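Local atomic coordinates of hypothetical protein, similar to alpha-acetolactate decarboxylase (PDB entry 1XV2), a protein that probably catalyses the decarboxylation of alpha-acetolactate to acetoin, as a zinc-binding member of the alpha-acetolactate decarboxylase family. Residues S113-R127 against H189-Q203. Residues are numbered along the deposited sequence; the frame is centred on the assembly and turned at random.
With ZN (zinc ion), chain E.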
ATOM      1  N   SER A 113      -6.337  10.809  -0.921  1.00 15.60           N
ATOM      2  CA  SER A 113      -6.843  12.099  -0.460  1.00 15.66           C
ATOM      3  C   SER A 113      -8.012  11.879   0.487  1.00 15.16           C
ATOM      4  O   SER A 113      -8.651  10.827   0.471  1.00 16.49           O
ATOM      5  CB  SER A 113      -7.294  12.965  -1.641  1.00 16.78           C
ATOM      6  OG  SER A 113      -8.320  12.327  -2.381  1.00 19.30           O
ATOM      7  N   ALA A 114      -8.283  12.874   1.319  1.00 14.19           N
ATOM      8  CA  ALA A 114      -9.378  12.794   2.265  1.00 14.54           C
ATOM      9  C   ALA A 114     -10.380  13.889   1.933  1.00 15.94           C
ATOM     10  O   ALA A 114     -10.003  14.954   1.451  1.00 15.70           O
ATOM     11  CB  ALA A 114      -8.858  12.975   3.685  1.00 13.27           C
ATOM     12  N   VAL A 115     -11.655  13.625   2.191  1.00 17.58           N
ATOM     13  CA  VAL A 115     -12.688  14.609   1.920  1.00 19.98           C
ATOM     14  C   VAL A 115     -13.655  14.749   3.075  1.00 20.16           C
ATOM     15  O   VAL A 115     -13.875  13.816   3.851  1.00 20.37           O
ATOM     16  CB  VAL A 115     -13.514  14.253   0.665  1.00 20.92           C
ATOM     17  CG1 VAL A 115     -12.603  14.138  -0.540  1.00 24.94           C
ATOM     18  CG2 VAL A 115     -14.274  12.959   0.892  1.00 23.07           C
ATOM     19  N   LYS A 116     -14.230  15.936   3.177  1.00 19.59           N
ATOM     20  CA  LYS A 116     -15.207  16.232   4.203  1.00 20.39           C
ATOM     21  C   LYS A 116     -16.240  17.104   3.514  1.00 19.76           C
ATOM     22  O   LYS A 116     -15.908  18.151   2.959  1.00 20.41           O
ATOM     23  CB  LYS A 116     -14.565  16.982   5.371  1.00 21.89           C
ATOM     24  CG  LYS A 116     -15.509  17.164   6.548  1.00 25.24           C
ATOM     25  CD  LYS A 116     -14.821  17.782   7.753  1.00 29.71           C
ATOM     26  CE  LYS A 116     -15.780  17.855   8.933  1.00 32.68           C
ATOM     27  NZ  LYS A 116     -15.137  18.397  10.163  1.00 35.65           N
ATOM     28  N   ILE A 117     -17.485  16.646   3.523  1.00 19.36           N
ATOM     29  CA  ILE A 117     -18.586  17.362   2.895  1.00 18.39           C
ATOM     30  C   ILE A 117     -19.631  17.598   3.975  1.00 17.48           C
ATOM     31  O   ILE A 117     -20.276  16.656   4.427  1.00 16.55           O
ATOM     32  CB  ILE A 117     -19.202  16.521   1.759  1.00 18.41           C
ATOM     33  CG1 ILE A 117     -18.114  16.153   0.746  1.00 17.64           C
ATOM     34  CG2 ILE A 117     -20.337  17.291   1.093  1.00 17.54           C
ATOM     35  CD1 ILE A 117     -18.523  15.090  -0.251  1.00 18.83           C
ATOM     36  N   TYR A 118     -19.786  18.851   4.395  1.00 18.80           N
ATOM     37  CA  TYR A 118     -20.738  19.184   5.451  1.00 20.61           C
ATOM     38  C   TYR A 118     -21.783  20.213   5.038  1.00 20.72           C
ATOM     39  O   TYR A 118     -21.463  21.215   4.403  1.00 19.92           O
ATOM     40  CB  TYR A 118     -20.004  19.708   6.688  1.00 22.70           C
ATOM     41  CG  TYR A 118     -20.962  20.133   7.772  1.00 27.53           C
ATOM     42  CD1 TYR A 118     -21.623  19.184   8.552  1.00 27.63           C
ATOM     43  CD2 TYR A 118     -21.293  21.479   7.945  1.00 29.00           C
ATOM     44  CE1 TYR A 118     -22.598  19.558   9.472  1.00 31.20           C
ATOM     45  CE2 TYR A 118     -22.270  21.866   8.860  1.00 31.54           C
ATOM     46  CZ  TYR A 118     -22.920  20.901   9.617  1.00 32.50           C
ATOM     47  OH  TYR A 118     -23.916  21.275  10.495  1.00 35.35           O
ATOM     48  N   GLY A 119     -23.028  19.969   5.433  1.00 21.63           N
ATOM     49  CA  GLY A 119     -24.111  20.880   5.105  1.00 21.66           C
ATOM     50  C   GLY A 119     -25.435  20.148   5.005  1.00 21.30           C
ATOM     51  O   GLY A 119     -25.666  19.173   5.724  1.00 19.85           O
ATOM     52  N   THR A 120     -26.304  20.612   4.113  1.00 19.78           N
ATOM     53  CA  THR A 120     -27.604  19.983   3.922  1.00 19.40           C
ATOM     54  C   THR A 120     -27.609  19.102   2.671  1.00 18.88           C
ATOM     55  O   THR A 120     -27.018  19.446   1.650  1.00 17.26           O
ATOM     56  CB  THR A 120     -28.717  21.040   3.794  1.00 21.56           C
ATOM     57  OG1 THR A 120     -28.395  21.947   2.734  1.00 23.69           O
ATOM     58  CG2 THR A 120     -28.867  21.817   5.096  1.00 21.02           C
ATOM     59  N   PHE A 121     -28.276  17.960   2.763  1.00 18.35           N
ATOM     60  CA  PHE A 121     -28.352  17.032   1.643  1.00 18.87           C
ATOM     61  C   PHE A 121     -29.795  16.798   1.257  1.00 19.85           C
ATOM     62  O   PHE A 121     -30.612  16.418   2.097  1.00 20.23           O
ATOM     63  CB  PHE A 121     -27.707  15.702   2.023  1.00 17.43           C
ATOM     64  CG  PHE A 121     -26.237  15.806   2.286  1.00 18.49           C
ATOM     65  CD1 PHE A 121     -25.319  15.658   1.249  1.00 17.37           C
ATOM     66  CD2 PHE A 121     -25.767  16.092   3.564  1.00 17.21           C
ATOM     67  CE1 PHE A 121     -23.950  15.792   1.483  1.00 18.58           C
ATOM     68  CE2 PHE A 121     -24.399  16.229   3.806  1.00 17.43           C
ATOM     69  CZ  PHE A 121     -23.490  16.079   2.763  1.00 16.61           C
ATOM     70  N   LYS A 122     -30.107  17.033  -0.014  1.00 19.99           N
ATOM     71  CA  LYS A 122     -31.462  16.837  -0.510  1.00 21.17           C
ATOM     72  C   LYS A 122     -31.811  15.364  -0.404  1.00 19.95           C
ATOM     73  O   LYS A 122     -32.939  15.003  -0.082  1.00 20.83           O
ATOM     74  CB  LYS A 122     -31.568  17.276  -1.972  1.00 21.74           C
ATOM     75  CG  LYS A 122     -31.088  18.686  -2.226  1.00 27.72           C
ATOM     76  CD  LYS A 122     -31.397  19.131  -3.648  1.00 32.75           C
ATOM     77  CE  LYS A 122     -32.897  19.243  -3.869  1.00 35.82           C
ATOM     78  NZ  LYS A 122     -33.225  19.823  -5.204  1.00 38.85           N
ATOM     79  N   HIS A 123     -30.825  14.516  -0.677  1.00 20.16           N
ATOM     80  CA  HIS A 123     -31.020  13.075  -0.624  1.00 20.28           C
ATOM     81  C   HIS A 123     -29.787  12.383  -0.044  1.00 18.22           C
ATOM     82  O   HIS A 123     -28.659  12.767  -0.331  1.00 18.70           O
ATOM     83  CB  HIS A 123     -31.307  12.550  -2.035  1.00 22.95           C
ATOM     84  CG  HIS A 123     -31.460  11.063  -2.114  1.00 27.07           C
ATOM     85  ND1 HIS A 123     -32.402  10.369  -1.384  1.00 28.71           N
ATOM     86  CD2 HIS A 123     -30.801  10.138  -2.853  1.00 28.52           C
ATOM     87  CE1 HIS A 123     -32.317   9.082  -1.671  1.00 27.83           C
ATOM     88  NE2 HIS A 123     -31.354   8.915  -2.560  1.00 28.65           N
HETATM   89  N   MSE A 124     -30.010  11.372   0.786  1.00 16.64           N
HETATM   90  CA  MSE A 124     -28.918  10.614   1.387  1.00 15.84           C
HETATM   91  C   MSE A 124     -29.336   9.151   1.393  1.00 12.85           C
HETATM   92  O   MSE A 124     -30.441   8.816   1.813  1.00 12.74           O
HETATM   93  CB  MSE A 124     -28.639  11.109   2.818  1.00 15.39           C
HETATM   94  CG  MSE A 124     -27.495  10.394   3.540  1.00 14.55           C
HETATM   95 SE   MSE A 124     -25.791  10.388   2.617  1.00 17.49          SE
HETATM   96  CE  MSE A 124     -25.361  12.270   2.721  1.00 16.55           C
ATOM     97  N   HIS A 125     -28.448   8.290   0.909  1.00 13.85           N
ATOM     98  CA  HIS A 125     -28.710   6.858   0.831  1.00 12.92           C
ATOM     99  C   HIS A 125     -27.505   6.095   1.381  1.00 13.28           C
ATOM    100  O   HIS A 125     -26.416   6.167   0.820  1.00 11.82           O
ATOM    101  CB  HIS A 125     -28.964   6.474  -0.634  1.00 14.12           C
ATOM    102  CG  HIS A 125     -29.248   5.020  -0.850  1.00 16.36           C
ATOM    103  ND1 HIS A 125     -29.536   4.499  -2.093  1.00 15.42           N
ATOM    104  CD2 HIS A 125     -29.282   3.976   0.012  1.00 15.42           C
ATOM    105  CE1 HIS A 125     -29.735   3.197  -1.988  1.00 15.55           C
ATOM    106  NE2 HIS A 125     -29.586   2.855  -0.722  1.00 14.97           N
ATOM    107  N   VAL A 126     -27.704   5.368   2.477  1.00 12.75           N
ATOM    108  CA  VAL A 126     -26.617   4.607   3.089  1.00 12.36           C
ATOM    109  C   VAL A 126     -27.010   3.169   3.389  1.00 13.14           C
ATOM    110  O   VAL A 126     -28.184   2.799   3.323  1.00 13.42           O
ATOM    111  CB  VAL A 126     -26.174   5.221   4.445  1.00 12.12           C
ATOM    112  CG1 VAL A 126     -25.804   6.682   4.277  1.00 13.77           C
ATOM    113  CG2 VAL A 126     -27.287   5.066   5.474  1.00 12.82           C
ATOM    114  N   ARG A 127     -26.007   2.364   3.723  1.00 12.89           N
ATOM    115  CA  ARG A 127     -26.233   0.985   4.110  1.00 12.85           C
ATOM    116  C   ARG A 127     -25.535   0.813   5.449  1.00 13.54           C
ATOM    117  O   ARG A 127     -24.627   1.579   5.788  1.00 11.34           O
ATOM    118  CB  ARG A 127     -25.666  -0.002   3.073  1.00 14.31           C
ATOM    119  CG  ARG A 127     -24.152   0.010   2.879  1.00 15.28           C
ATOM    120  CD  ARG A 127     -23.399  -0.843   3.908  1.00 16.28           C
ATOM    121  NE  ARG A 127     -21.948  -0.762   3.717  1.00 15.31           N
ATOM    122  CZ  ARG A 127     -21.280  -1.344   2.725  1.00 16.26           C
ATOM    123  NH1 ARG A 127     -21.922  -2.072   1.818  1.00 16.01           N
ATOM    124  NH2 ARG A 127     -19.966  -1.177   2.622  1.00 14.68           N
ATOM    125  N   HIS A 189     -22.588   3.795   5.516  1.00 13.79           N
ATOM    126  CA  HIS A 189     -21.721   3.802   4.342  1.00 13.36           C
ATOM    127  C   HIS A 189     -22.554   4.397   3.204  1.00 12.85           C
ATOM    128  O   HIS A 189     -23.589   3.843   2.840  1.00 12.57           O
ATOM    129  CB  HIS A 189     -21.314   2.364   4.009  1.00 12.32           C
ATOM    130  CG  HIS A 189     -20.511   2.228   2.752  1.00 12.27           C
ATOM    131  ND1 HIS A 189     -19.136   2.318   2.732  1.00 13.01           N
ATOM    132  CD2 HIS A 189     -20.889   1.977   1.477  1.00 13.61           C
ATOM    133  CE1 HIS A 189     -18.701   2.120   1.501  1.00 13.18           C
ATOM    134  NE2 HIS A 189     -19.745   1.912   0.719  1.00 13.71           N
ATOM    135  N   VAL A 190     -22.107   5.523   2.652  1.00 12.09           N
ATOM    136  CA  VAL A 190     -22.840   6.200   1.583  1.00 13.44           C
ATOM    137  C   VAL A 190     -22.845   5.455   0.249  1.00 14.72           C
ATOM    138  O   VAL A 190     -21.792   5.097  -0.281  1.00 13.75           O
ATOM    139  CB  VAL A 190     -22.278   7.622   1.342  1.00 13.38           C
ATOM    140  CG1 VAL A 190     -23.016   8.294   0.179  1.00 14.38           C
ATOM    141  CG2 VAL A 190     -22.426   8.455   2.608  1.00 12.45           C
ATOM    142  N   LEU A 191     -24.046   5.228  -0.281  1.00 15.22           N
ATOM    143  CA  LEU A 191     -24.226   4.548  -1.561  1.00 14.08           C
ATOM    144  C   LEU A 191     -24.600   5.580  -2.615  1.00 15.01           C
ATOM    145  O   LEU A 191     -24.294   5.420  -3.794  1.00 14.75           O
ATOM    146  CB  LEU A 191     -25.345   3.506  -1.472  1.00 14.45           C
ATOM    147  CG  LEU A 191     -25.129   2.301  -0.558  1.00 15.60           C
ATOM    148  CD1 LEU A 191     -26.360   1.400  -0.607  1.00 15.94           C
ATOM    149  CD2 LEU A 191     -23.888   1.539  -1.002  1.00 15.14           C
ATOM    150  N   ASP A 192     -25.267   6.641  -2.177  1.00 14.87           N
ATOM    151  CA  ASP A 192     -25.688   7.700  -3.083  1.00 16.14           C
ATOM    152  C   ASP A 192     -26.139   8.908  -2.269  1.00 16.65           C
ATOM    153  O   ASP A 192     -26.501   8.775  -1.094  1.00 14.12           O
ATOM    154  CB  ASP A 192     -26.830   7.186  -3.972  1.00 16.43           C
ATOM    155  CG  ASP A 192     -27.263   8.191  -5.027  1.00 17.89           C
ATOM    156  OD1 ASP A 192     -26.427   8.999  -5.484  1.00 16.70           O
ATOM    157  OD2 ASP A 192     -28.448   8.154  -5.417  1.00 18.61           O
ATOM    158  N   PHE A 193     -26.096  10.086  -2.887  1.00 16.00           N
ATOM    159  CA  PHE A 193     -26.516  11.307  -2.215  1.00 16.84           C
ATOM    160  C   PHE A 193     -26.653  12.477  -3.181  1.00 18.24           C
ATOM    161  O   PHE A 193     -26.152  12.443  -4.308  1.00 16.91           O
ATOM    162  CB  PHE A 193     -25.522  11.672  -1.102  1.00 14.16           C
ATOM    163  CG  PHE A 193     -24.189  12.142  -1.607  1.00 14.79           C
ATOM    164  CD1 PHE A 193     -23.917  13.503  -1.731  1.00 14.50           C
ATOM    165  CD2 PHE A 193     -23.209  11.228  -1.976  1.00 13.49           C
ATOM    166  CE1 PHE A 193     -22.686  13.942  -2.217  1.00 14.24           C
ATOM    167  CE2 PHE A 193     -21.975  11.659  -2.463  1.00 13.93           C
ATOM    168  CZ  PHE A 193     -21.714  13.018  -2.584  1.00 12.90           C
ATOM    169  N   GLU A 194     -27.353  13.508  -2.725  1.00 18.62           N
ATOM    170  CA  GLU A 194     -27.549  14.717  -3.508  1.00 21.09           C
ATOM    171  C   GLU A 194     -27.386  15.894  -2.555  1.00 20.19           C
ATOM    172  O   GLU A 194     -28.114  16.007  -1.567  1.00 19.92           O
ATOM    173  CB  GLU A 194     -28.945  14.729  -4.134  1.00 23.91           C
ATOM    174  CG  GLU A 194     -29.292  16.030  -4.844  1.00 32.50           C
ATOM    175  CD  GLU A 194     -30.584  15.937  -5.640  1.00 37.10           C
ATOM    176  OE1 GLU A 194     -31.620  15.555  -5.051  1.00 39.85           O
ATOM    177  OE2 GLU A 194     -30.563  16.248  -6.853  1.00 39.15           O
ATOM    178  N   VAL A 195     -26.421  16.761  -2.840  1.00 19.29           N
ATOM    179  CA  VAL A 195     -26.179  17.914  -1.984  1.00 19.79           C
ATOM    180  C   VAL A 195     -27.144  19.063  -2.250  1.00 20.54           C
ATOM    181  O   VAL A 195     -27.532  19.311  -3.391  1.00 19.60           O
ATOM    182  CB  VAL A 195     -24.742  18.450  -2.157  1.00 20.22           C
ATOM    183  CG1 VAL A 195     -23.737  17.382  -1.751  1.00 18.01           C
ATOM    184  CG2 VAL A 195     -24.517  18.882  -3.606  1.00 19.97           C
ATOM    185  N   ASP A 196     -27.552  19.744  -1.184  1.00 20.91           N
ATOM    186  CA  ASP A 196     -28.430  20.897  -1.316  1.00 22.53           C
ATOM    187  C   ASP A 196     -27.484  22.083  -1.234  1.00 22.40           C
ATOM    188  O   ASP A 196     -27.303  22.825  -2.197  1.00 22.17           O
ATOM    189  CB  ASP A 196     -29.435  20.971  -0.164  1.00 24.18           C
ATOM    190  CG  ASP A 196     -30.407  22.133  -0.315  1.00 25.54           C
ATOM    191  OD1 ASP A 196     -29.968  23.237  -0.699  1.00 25.14           O
ATOM    192  OD2 ASP A 196     -31.610  21.948  -0.046  1.00 27.02           O
ATOM    193  N   ASP A 197     -26.870  22.240  -0.067  1.00 22.89           N
ATOM    194  CA  ASP A 197     -25.915  23.312   0.169  1.00 23.94           C
ATOM    195  C   ASP A 197     -24.868  22.764   1.132  1.00 22.53           C
ATOM    196  O   ASP A 197     -25.179  22.451   2.283  1.00 22.35           O
ATOM    197  CB  ASP A 197     -26.611  24.525   0.788  1.00 26.37           C
ATOM    198  CG  ASP A 197     -25.754  25.773   0.737  1.00 30.43           C
ATOM    199  OD1 ASP A 197     -24.577  25.716   1.153  1.00 34.10           O
ATOM    200  OD2 ASP A 197     -26.261  26.818   0.282  1.00 35.10           O
ATOM    201  N   VAL A 198     -23.635  22.638   0.654  1.00 20.09           N
ATOM    202  CA  VAL A 198     -22.556  22.104   1.478  1.00 20.03           C
ATOM    203  C   VAL A 198     -21.219  22.777   1.222  1.00 19.59           C
ATOM    204  O   VAL A 198     -21.073  23.584   0.304  1.00 19.13           O
ATOM    205  CB  VAL A 198     -22.348  20.599   1.220  1.00 18.77           C
ATOM    206  CG1 VAL A 198     -23.613  19.824   1.551  1.00 19.06           C
ATOM    207  CG2 VAL A 198     -21.947  20.382  -0.232  1.00 20.89           C
ATOM    208  N   VAL A 199     -20.245  22.429   2.057  1.00 19.25           N
ATOM    209  CA  VAL A 199     -18.885  22.935   1.932  1.00 19.55           C
ATOM    210  C   VAL A 199     -18.013  21.689   1.798  1.00 19.72           C
ATOM    211  O   VAL A 199     -18.189  20.725   2.542  1.00 19.63           O
ATOM    212  CB  VAL A 199     -18.444  23.722   3.188  1.00 19.95           C
ATOM    213  CG1 VAL A 199     -16.968  24.095   3.080  1.00 20.39           C
ATOM    214  CG2 VAL A 199     -19.296  24.971   3.343  1.00 20.36           C
ATOM    215  N   VAL A 200     -17.093  21.703   0.843  1.00 18.64           N
ATOM    216  CA  VAL A 200     -16.211  20.567   0.629  1.00 19.10           C
ATOM    217  C   VAL A 200     -14.776  20.887   1.029  1.00 20.96           C
ATOM    218  O   VAL A 200     -14.209  21.895   0.598  1.00 19.25           O
ATOM    219  CB  VAL A 200     -16.206  20.123  -0.855  1.00 18.34           C
ATOM    220  CG1 VAL A 200     -15.285  18.924  -1.036  1.00 17.09           C
ATOM    221  CG2 VAL A 200     -17.624  19.784  -1.310  1.00 17.98           C
ATOM    222  N   GLU A 201     -14.198  20.020   1.853  1.00 21.13           N
ATOM    223  CA  GLU A 201     -12.816  20.176   2.296  1.00 23.11           C
ATOM    224  C   GLU A 201     -12.015  18.976   1.805  1.00 22.86           C
ATOM    225  O   GLU A 201     -12.449  17.829   1.936  1.00 24.29           O
ATOM    226  CB  GLU A 201     -12.745  20.256   3.822  1.00 23.87           C
ATOM    227  CG  GLU A 201     -13.293  21.548   4.393  1.00 28.25           C
ATOM    228  CD  GLU A 201     -13.392  21.513   5.904  1.00 30.38           C
ATOM    229  OE1 GLU A 201     -14.239  20.759   6.428  1.00 34.24           O
ATOM    230  OE2 GLU A 201     -12.620  22.233   6.568  1.00 32.04           O
ATOM    231  N   ILE A 202     -10.849  19.244   1.230  1.00 21.49           N
ATOM    232  CA  ILE A 202      -9.995  18.184   0.716  1.00 22.24           C
ATOM    233  C   ILE A 202      -8.600  18.254   1.324  1.00 22.75           C
ATOM    234  O   ILE A 202      -8.121  19.331   1.692  1.00 21.05           O
ATOM    235  CB  ILE A 202      -9.841  18.282  -0.818  1.00 21.61           C
ATOM    236  CG1 ILE A 202     -11.212  18.269  -1.489  1.00 23.03           C
ATOM    237  CG2 ILE A 202      -9.015  17.113  -1.335  1.00 23.00           C
ATOM    238  CD1 ILE A 202     -11.149  18.402  -3.001  1.00 24.05           C
ATOM    239  N   GLN A 203      -7.959  17.095   1.433  1.00 23.54           N
ATOM    240  CA  GLN A 203      -6.602  17.003   1.952  1.00 23.85           C
ATOM    241  C   GLN A 203      -5.861  15.973   1.108  1.00 23.39           C
ATOM    242  O   GLN A 203      -6.302  14.830   0.989  1.00 24.64           O
ATOM    243  CB  GLN A 203      -6.599  16.569   3.417  1.00 25.83           C
ATOM    244  CG  GLN A 203      -5.195  16.493   4.008  1.00 27.91           C
ATOM    245  CD  GLN A 203      -5.175  16.002   5.442  1.00 28.61           C
ATOM    246  OE1 GLN A 203      -4.130  16.009   6.093  1.00 31.06           O
ATOM    247  NE2 GLN A 203      -6.327  15.567   5.942  1.00 29.56           N
TER
HETATM  248 ZN    ZN E 801     -17.595   1.602   4.294  1.00 17.49          ZN
HETATM  249  O   HOH W   1     -30.825  19.269  -6.871  1.00 39.88           O
HETATM  250  O   HOH W   2     -30.361   6.282  -4.112  1.00 22.92           O
HETATM  251  O   HOH W   3     -18.817  -0.271   5.241  1.00 14.63           O
HETATM  252  O   HOH W   4     -16.945  -0.695   3.530  1.00 18.22           O
HETATM  253  O   HOH W   5     -16.413  -0.018   5.750  1.00 12.83           O
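Arg127 CG sits between its own backbone N and carbonyl carbon (chi1 64°), and a second bend at chi2 (84°) folds the chain back over His189, whose CG is anti to the backbone N. The guanidinium therefore lies flat on the imidazole, centres 3.9 Å apart, with NH2 over the middle of the ring. His189 ND1 binds the zinc ion at 2.3 Å, so Arg127 stacks on a zinc ligand while its NH2 donates to a zinc-bound water (water 3); Glu48 forms a salt bridge with its NE, and Gln146 accepts from its NH1. From here the strands run antiparallel through three classic beta bulges: Leu191 and Asp192 opposite His125, Lys122 and His123 opposite Glu194, Asp196 and Asp197 opposite Thr120. At the first, His125 O takes both Leu191 N (2.8 Å) and Asp192 N (3.2 Å), while Leu191 CB rests over the centre of the His125 ring. Water 2 links His123 NE2, His125 ND1 and Asp192 OD2 on the same side, and Glu148 is hydrogen-bonded to His125 NE2. The opposite face is apolar. Val198 CG1 lies over one face of the Phe121 ring, offset toward the rim, 4.2 Å from its centroid, and Met124 CE, a selenomethionine methyl, likewise over the other; Phe193 CD1 meets Phe121 CD1 at 3.9 Å. Past the corner at Gly119, Ile117 CG2 packs on Val198 CG2 (3.7 Å) on this apolar side, whereas Lys116 and Glu201 run side by side on the face of His123 and His125. Two antiparallel strand pairs, 113-118 with 198-203 and 123-127 with 192-195, thus form part of a curled beta sheet; its far end supplies His189, which with His176 and His178 completes a three-histidine zinc site, consistent with the alpha-acetolactate decarboxylase family.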